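PDB 5C17: MerB2, which probably acts as an alkylmercury lyase that cleaves carbon-mercury bonds, and in this crystal holds a mercury(II) ion. Local coordinates for residues Gln37-Glu41 with Ser42-Asn46; Thr133-Gly137 with Lys138-Thr142. All blocks are in the same frame, centred on the assembly; numbering follows the deposited sequence.

Contact 1 of 2, residues Gln37-Glu41 with Ser42-Asn46; sequences QAVTE and SSLIN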
ATOM      1  N   GLN A  37       1.681  11.034 -11.786  1.00 16.01           N
ATOM      2  CA  GLN A  37       0.962  12.298 -11.874  1.00 17.17           C
ATOM      3  C   GLN A  37       0.169  12.552 -10.602  1.00 14.98           C
ATOM      4  O   GLN A  37      -0.775  11.827 -10.296  1.00 15.39           O
ATOM      5  CB  GLN A  37       0.024  12.253 -13.086  1.00 21.67           C
ATOM      6  CG  GLN A  37      -0.874  13.477 -13.262  1.00 26.66           C
ATOM      7  CD  GLN A  37      -0.093  14.754 -13.508  1.00 30.87           C
ATOM      8  OE1 GLN A  37       0.562  14.909 -14.547  1.00 32.95           O
ATOM      9  NE2 GLN A  37      -0.157  15.687 -12.550  1.00 32.30           N
ATOM     10  N   ALA A  38       0.527  13.610  -9.879  1.00 14.64           N
ATOM     11  CA  ALA A  38      -0.261  14.053  -8.741  1.00 14.42           C
ATOM     12  C   ALA A  38      -1.652  14.449  -9.218  1.00 13.56           C
ATOM     13  O   ALA A  38      -1.834  14.859 -10.380  1.00 15.30           O
ATOM     14  CB  ALA A  38       0.409  15.209  -8.051  1.00 15.16           C
ATOM     15  N   VAL A  39      -2.622  14.362  -8.319  1.00 11.92           N
ATOM     16  CA  VAL A  39      -4.025  14.529  -8.661  1.00 12.71           C
ATOM     17  C   VAL A  39      -4.625  15.716  -7.926  1.00 11.62           C
ATOM     18  O   VAL A  39      -4.338  15.955  -6.762  1.00 12.30           O
ATOM     19  CB  VAL A  39      -4.816  13.236  -8.319  1.00 13.62           C
ATOM     20  CG1 VAL A  39      -6.277  13.376  -8.677  1.00 14.14           C
ATOM     21  CG2 VAL A  39      -4.212  12.052  -9.064  1.00 14.52           C
ATOM     22  N   THR A  40      -5.457  16.465  -8.630  1.00 13.56           N
ATOM     23  CA  THR A  40      -6.196  17.566  -8.034  1.00 14.62           C
ATOM     24  C   THR A  40      -7.684  17.304  -8.104  1.00 13.19           C
ATOM     25  O   THR A  40      -8.130  16.448  -8.866  1.00 13.59           O
ATOM     26  CB  THR A  40      -5.950  18.857  -8.776  1.00 17.29           C
ATOM     27  OG1 THR A  40      -6.401  18.711 -10.128  1.00 18.20           O
ATOM     28  CG2 THR A  40      -4.484  19.228  -8.760  1.00 19.74           C
ATOM     29  N   GLU A  41      -8.455  18.037  -7.303  1.00 12.80           N
ATOM     30  CA  GLU A  41      -9.894  17.835  -7.329  1.00 12.79           C
ATOM     31  C   GLU A  41     -10.484  18.247  -8.674  1.00 11.22           C
ATOM     32  O   GLU A  41     -11.417  17.605  -9.140  1.00 11.53           O
ATOM     33  CB  GLU A  41     -10.628  18.498  -6.159  1.00 14.27           C
ATOM     34  CG  GLU A  41     -10.448  17.776  -4.844  1.00 16.86           C
ATOM     35  CD  GLU A  41     -11.359  18.284  -3.728  1.00 19.44           C
ATOM     36  OE1 GLU A  41     -12.535  18.658  -3.986  1.00 18.17           O
ATOM     37  OE2 GLU A  41     -10.892  18.306  -2.577  1.00 22.52           O
ATOM     38  N   SER A  42      -9.947  19.293  -9.313  1.00 10.66           N
ATOM     39  CA  SER A  42     -10.437  19.661 -10.640  1.00 11.15           C
ATOM     40  C   SER A  42     -10.235  18.521 -11.621  1.00 10.18           C
ATOM     41  O   SER A  42     -11.117  18.239 -12.421  1.00 11.24           O
ATOM     42  CB  SER A  42      -9.781  20.918 -11.188  1.00 12.32           C
ATOM     43  OG  SER A  42      -8.395  20.791 -11.356  1.00 13.56           O
ATOM     44  N   SER A  43      -9.105  17.829 -11.559  0.95 10.27           N
ATOM     45  CA  SER A  43      -8.858  16.756 -12.505  0.50 10.87           C
ATOM     46  C   SER A  43      -9.864  15.626 -12.255  1.00  9.77           C
ATOM     47  O   SER A  43     -10.381  15.034 -13.201  1.00 10.79           O
ATOM     48  CB  SER A  43      -7.408  16.252 -12.430  0.50 12.48           C
ATOM     49  OG  SER A  43      -7.128  15.507 -11.245  0.50 13.03           O
ATOM     50  N   LEU A  44     -10.163  15.358 -10.981  1.00  9.44           N
ATOM     51  CA  LEU A  44     -11.144  14.326 -10.641  1.00  9.09           C
ATOM     52  C   LEU A  44     -12.529  14.692 -11.146  1.00 10.23           C
ATOM     53  O   LEU A  44     -13.234  13.859 -11.705  1.00 11.51           O
ATOM     54  CB  LEU A  44     -11.183  14.108  -9.137  1.00 10.92           C
ATOM     55  CG  LEU A  44      -9.984  13.349  -8.593  1.00 11.34           C
ATOM     56  CD1 LEU A  44     -10.044  13.364  -7.076  1.00 11.79           C
ATOM     57  CD2 LEU A  44      -9.954  11.927  -9.112  1.00 12.85           C
ATOM     58  N   ILE A  45     -12.923  15.939 -10.945  1.00 10.42           N
ATOM     59  CA  ILE A  45     -14.208  16.396 -11.399  1.00 12.19           C
ATOM     60  C   ILE A  45     -14.308  16.251 -12.919  1.00 11.66           C
ATOM     61  O   ILE A  45     -15.268  15.681 -13.442  1.00 13.31           O
ATOM     62  CB  ILE A  45     -14.394  17.861 -10.985  1.00 12.96           C
ATOM     63  CG1 ILE A  45     -14.616  17.947  -9.478  1.00 13.72           C
ATOM     64  CG2 ILE A  45     -15.547  18.520 -11.764  1.00 15.13           C
ATOM     65  CD1 ILE A  45     -14.387  19.344  -8.941  1.00 15.74           C
ATOM     66  N   ASN A  46     -13.301  16.753 -13.622  1.00 11.43           N
ATOM     67  CA  ASN A  46     -13.339  16.761 -15.076  1.00 12.73           C
ATOM     68  C   ASN A  46     -13.344  15.321 -15.637  1.00 12.73           C
ATOM     69  O   ASN A  46     -14.075  15.009 -16.592  1.00 15.37           O
ATOM     70  CB  ASN A  46     -12.176  17.592 -15.662  1.00 14.31           C
ATOM     71  CG  ASN A  46     -12.277  19.127 -15.338  1.00 17.43           C
ATOM     72  OD1 ASN A  46     -13.372  19.670 -15.177  1.00 19.26           O
ATOM     73  ND2 ASN A  46     -11.120  19.820 -15.285  1.00 18.41           N
TER

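Contact 2 of 2, residues Thr133-Gly137 with Lys138-Thr142; sequences TVRNG and KLAKT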
ATOM      1  N   THR A 133      13.094  -8.547  -6.054  1.00 11.76           N
ATOM      2  CA  THR A 133      12.567  -8.309  -7.392  1.00 12.47           C
ATOM      3  C   THR A 133      11.529  -9.365  -7.735  1.00 12.28           C
ATOM      4  O   THR A 133      11.564 -10.500  -7.235  1.00 13.24           O
ATOM      5  CB  THR A 133      13.653  -8.268  -8.488  1.00 14.58           C
ATOM      6  OG1 THR A 133      14.266  -9.543  -8.594  1.00 15.22           O
ATOM      7  CG2 THR A 133      14.720  -7.223  -8.174  1.00 15.60           C
ATOM      8  N   VAL A 134      10.596  -8.959  -8.587  1.00 11.75           N
ATOM      9  CA  VAL A 134       9.528  -9.828  -9.044  1.00 12.01           C
ATOM     10  C   VAL A 134       9.523  -9.800 -10.565  1.00 12.72           C
ATOM     11  O   VAL A 134       9.566  -8.722 -11.165  1.00 13.52           O
ATOM     12  CB  VAL A 134       8.163  -9.365  -8.507  1.00 12.33           C
ATOM     13  CG1 VAL A 134       7.067 -10.332  -8.936  1.00 14.85           C
ATOM     14  CG2 VAL A 134       8.184  -9.234  -6.975  1.00 13.39           C
ATOM     15  N   ARG A 135       9.488 -10.987 -11.169  1.00 13.94           N
ATOM     16  CA  ARG A 135       9.505 -11.136 -12.617  1.00 14.86           C
ATOM     17  C   ARG A 135       8.389 -12.117 -13.014  1.00 15.66           C
ATOM     18  O   ARG A 135       8.400 -13.290 -12.612  1.00 16.07           O
ATOM     19  CB  ARG A 135      10.870 -11.655 -13.079  1.00 16.57           C
ATOM     20  CG  ARG A 135      12.062 -10.763 -12.759  1.00 17.46           C
ATOM     21  CD  ARG A 135      12.054  -9.503 -13.588  1.00 18.43           C
ATOM     22  NE  ARG A 135      13.190  -8.628 -13.301  1.00 18.87           N
ATOM     23  CZ  ARG A 135      13.163  -7.595 -12.463  1.00 18.29           C
ATOM     24  NH1 ARG A 135      12.058  -7.292 -11.794  1.00 16.17           N
ATOM     25  NH2 ARG A 135      14.258  -6.862 -12.283  1.00 19.48           N
ATOM     26  N   ASN A 136       7.417 -11.629 -13.782  1.00 16.29           N
ATOM     27  CA  ASN A 136       6.254 -12.437 -14.181  0.53 16.53           C
ATOM     28  C   ASN A 136       5.576 -13.123 -13.006  1.00 16.14           C
ATOM     29  O   ASN A 136       5.186 -14.283 -13.079  1.00 17.29           O
ATOM     30  CB  ASN A 136       6.644 -13.470 -15.243  0.53 18.33           C
ATOM     31  CG  ASN A 136       6.855 -12.843 -16.579  0.53 19.47           C
ATOM     32  OD1 ASN A 136       6.559 -11.665 -16.756  0.53 18.50           O
ATOM     33  ND2 ASN A 136       7.350 -13.616 -17.539  0.53 21.67           N
ATOM     34  N   GLY A 137       5.430 -12.388 -11.914  1.00 14.87           N
ATOM     35  CA  GLY A 137       4.720 -12.872 -10.748  1.00 15.90           C
ATOM     36  C   GLY A 137       5.529 -13.735  -9.809  1.00 15.99           C
ATOM     37  O   GLY A 137       5.022 -14.141  -8.768  1.00 17.09           O
ATOM     38  N   LYS A 138       6.785 -13.998 -10.159  1.00 14.89           N
ATOM     39  CA  LYS A 138       7.630 -14.899  -9.380  1.00 15.05           C
ATOM     40  C   LYS A 138       8.722 -14.092  -8.694  1.00 15.21           C
ATOM     41  O   LYS A 138       9.335 -13.220  -9.299  1.00 15.70           O
ATOM     42  CB  LYS A 138       8.266 -15.939 -10.297  1.00 16.19           C
ATOM     43  CG  LYS A 138       8.995 -17.057  -9.586  1.00 18.36           C
ATOM     44  CD  LYS A 138       9.547 -18.045 -10.594  1.00 20.87           C
ATOM     45  CE  LYS A 138      10.020 -19.331  -9.923  1.00 24.94           C
ATOM     46  NZ  LYS A 138      11.271 -19.114  -9.161  1.00 27.85           N
ATOM     47  N   LEU A 139       8.969 -14.381  -7.425  1.00 14.12           N
ATOM     48  CA  LEU A 139      10.080 -13.766  -6.736  1.00 13.59           C
ATOM     49  C   LEU A 139      11.370 -14.199  -7.419  1.00 15.54           C
ATOM     50  O   LEU A 139      11.574 -15.381  -7.675  1.00 18.25           O
ATOM     51  CB  LEU A 139      10.090 -14.183  -5.271  1.00 14.28           C
ATOM     52  CG  LEU A 139       8.935 -13.575  -4.469  1.00 15.40           C
ATOM     53  CD1 LEU A 139       8.692 -14.377  -3.194  1.00 17.62           C
ATOM     54  CD2 LEU A 139       9.188 -12.089  -4.144  1.00 16.42           C
ATOM     55  N   ALA A 140      12.227 -13.233  -7.730  1.00 15.21           N
ATOM     56  CA  ALA A 140      13.530 -13.508  -8.325  1.00 16.82           C
ATOM     57  C   ALA A 140      14.598 -13.206  -7.269  1.00 18.38           C
ATOM     58  O   ALA A 140      14.977 -14.092  -6.517  1.00 21.85           O
ATOM     59  CB  ALA A 140      13.717 -12.675  -9.601  1.00 17.25           C
ATOM     60  N   LYS A 141      15.064 -11.966  -7.166  1.00 17.07           N
ATOM     61  CA  LYS A 141      16.062 -11.625  -6.150  1.00 17.26           C
ATOM     62  C   LYS A 141      15.358 -11.473  -4.810  1.00 14.08           C
ATOM     63  O   LYS A 141      14.252 -10.943  -4.751  1.00 14.38           O
ATOM     64  CB  LYS A 141      16.755 -10.306  -6.526  1.00 20.95           C
ATOM     65  CG  LYS A 141      17.997  -9.917  -5.695  1.00 26.65           C
ATOM     66  CD  LYS A 141      18.418  -8.459  -5.984  1.00 31.02           C
ATOM     67  CE  LYS A 141      19.884  -8.165  -5.632  1.00 34.77           C
ATOM     68  NZ  LYS A 141      20.184  -8.210  -4.171  1.00 36.64           N
ATOM     69  N   THR A 142      15.991 -11.941  -3.738  1.00 13.29           N
ATOM     70  CA  THR A 142      15.566 -11.575  -2.398  1.00 13.09           C
ATOM     71  C   THR A 142      16.798 -11.590  -1.527  1.00 12.47           C
ATOM     72  O   THR A 142      17.371 -12.647  -1.280  1.00 12.77           O
ATOM     73  CB  THR A 142      14.502 -12.546  -1.820  1.00 13.32           C
ATOM     74  OG1 THR A 142      13.329 -12.520  -2.634  1.00 15.30           O
ATOM     75  CG2 THR A 142      14.117 -12.172  -0.410  1.00 14.11           C
TER

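Contact 1 of 2, residues Gln37-Glu41 with Ser42-Asn46
V39 CG1 touches the first turn of helix 41-48: carried opposite the backbone N (chi1 -179°), it lies 3.7 Å from L44 CG, the two side chains crossing at about a right angle. Through its backbone V39 also pairs with I76. L44 packs in addition on T28 and I29 of helix 22-34 and on V59 of helix 52-64, so an alanine here would probably open a gap between the three helices and leave V39 CG1 without its apolar partner. T40 stands at the N-cap. Its carbonyl oxygen takes L44 N at 3.1 Å; a second bond to it, from S43 OG, is less certain, since S43 has two conformers. The hydroxyls of T40 and S42 share a hydrogen bond, OG1 to OG 3.1 Å. E41 makes the next rung: I45 N approaches E41 O almost head-on at 2.9 Å, and I45 CG1 lies 3.2 Å from that same oxygen. The E41 side chain packs on Q56 and V59 of helix 52-64. Helices 22-34, 41-48 and 52-64, followed by strands 68-70 and 76-79, are consistent with a winged helix-turn-helix domain, whose second helix is capped here.

Contact 2 of 2, residues Thr133-Gly137 with Lys138-Thr142
T133 and K141 face each other across the hairpin with their side chains running obliquely, and the threonine hydroxyl does the joining. With T133 OG1 set between the backbone N and the carbonyl carbon (chi1 65°), it accepts K141 N at 2.9 Å, the N-H pointing within 17° of straight. The same oxygen has the CB atoms of A140 and K141 against it, each at 3.3 Å. T133 O meanwhile takes A140 N in a nearly linear bond, and T133 N donates a hydrogen bond to K141 O. That carbonyl also receives T142 OG1, the two donors coming from opposite faces of its plane. A140 and K141 thus both stand opposite T133: a beta bulge in the outermost strand of the large antiparallel sheet. From here to the tip the hairpin is regular. V134 and L139 form a non-hydrogen-bonded pair, R135 and K138 a hydrogen-bonded one, and a type I' turn through N136 and G137, both with positive phi, closes it. On the face bearing V134 and L139 the branches meet loosely, V134 CG2 to L139 CD2 4.1 Å, and L139 continues onto L194 and L198 of helix 194-207. The other face carries R135, whose CG rests 4.0 Å from A140 CB. Beyond CG the chain bends (chi2 -70°) and folds back along its own strand, bringing NH1 to V134 O at 2.9 Å from above the carbonyl plane, while NH2 forms a salt bridge with D118 on strand 117-122. The K138 chain is extended as far as CE and bends at its last torsion; its CB lies 3.5 Å from R135 O. K141 NZ forms a salt bridge with E131 on strand 129-135.

How the contacts relate
Contacts 1 and 2 follow one another along the chain and do not touch: their centres lie 34 Å apart and their nearest atoms about 21 Å. The large antiparallel sheet relates them. Residues 37-41 reach it through I76, on strand 76-79 near one end, whereas residues 138-142 belong to the outermost strand at the other. Contact 1 sits among the helices that precede the sheet. Neither supplies a ligand to the mercury ion, which is bound by C102 and C165, nor any residue lining the pocket of the bound (2S,3S)-1,4-dimercaptobutane-2,3-diol, among them F10, S105, D155 and W160. C102 follows strand 96-100, an inner strand of the sheet, and C165 follows helix 160-164.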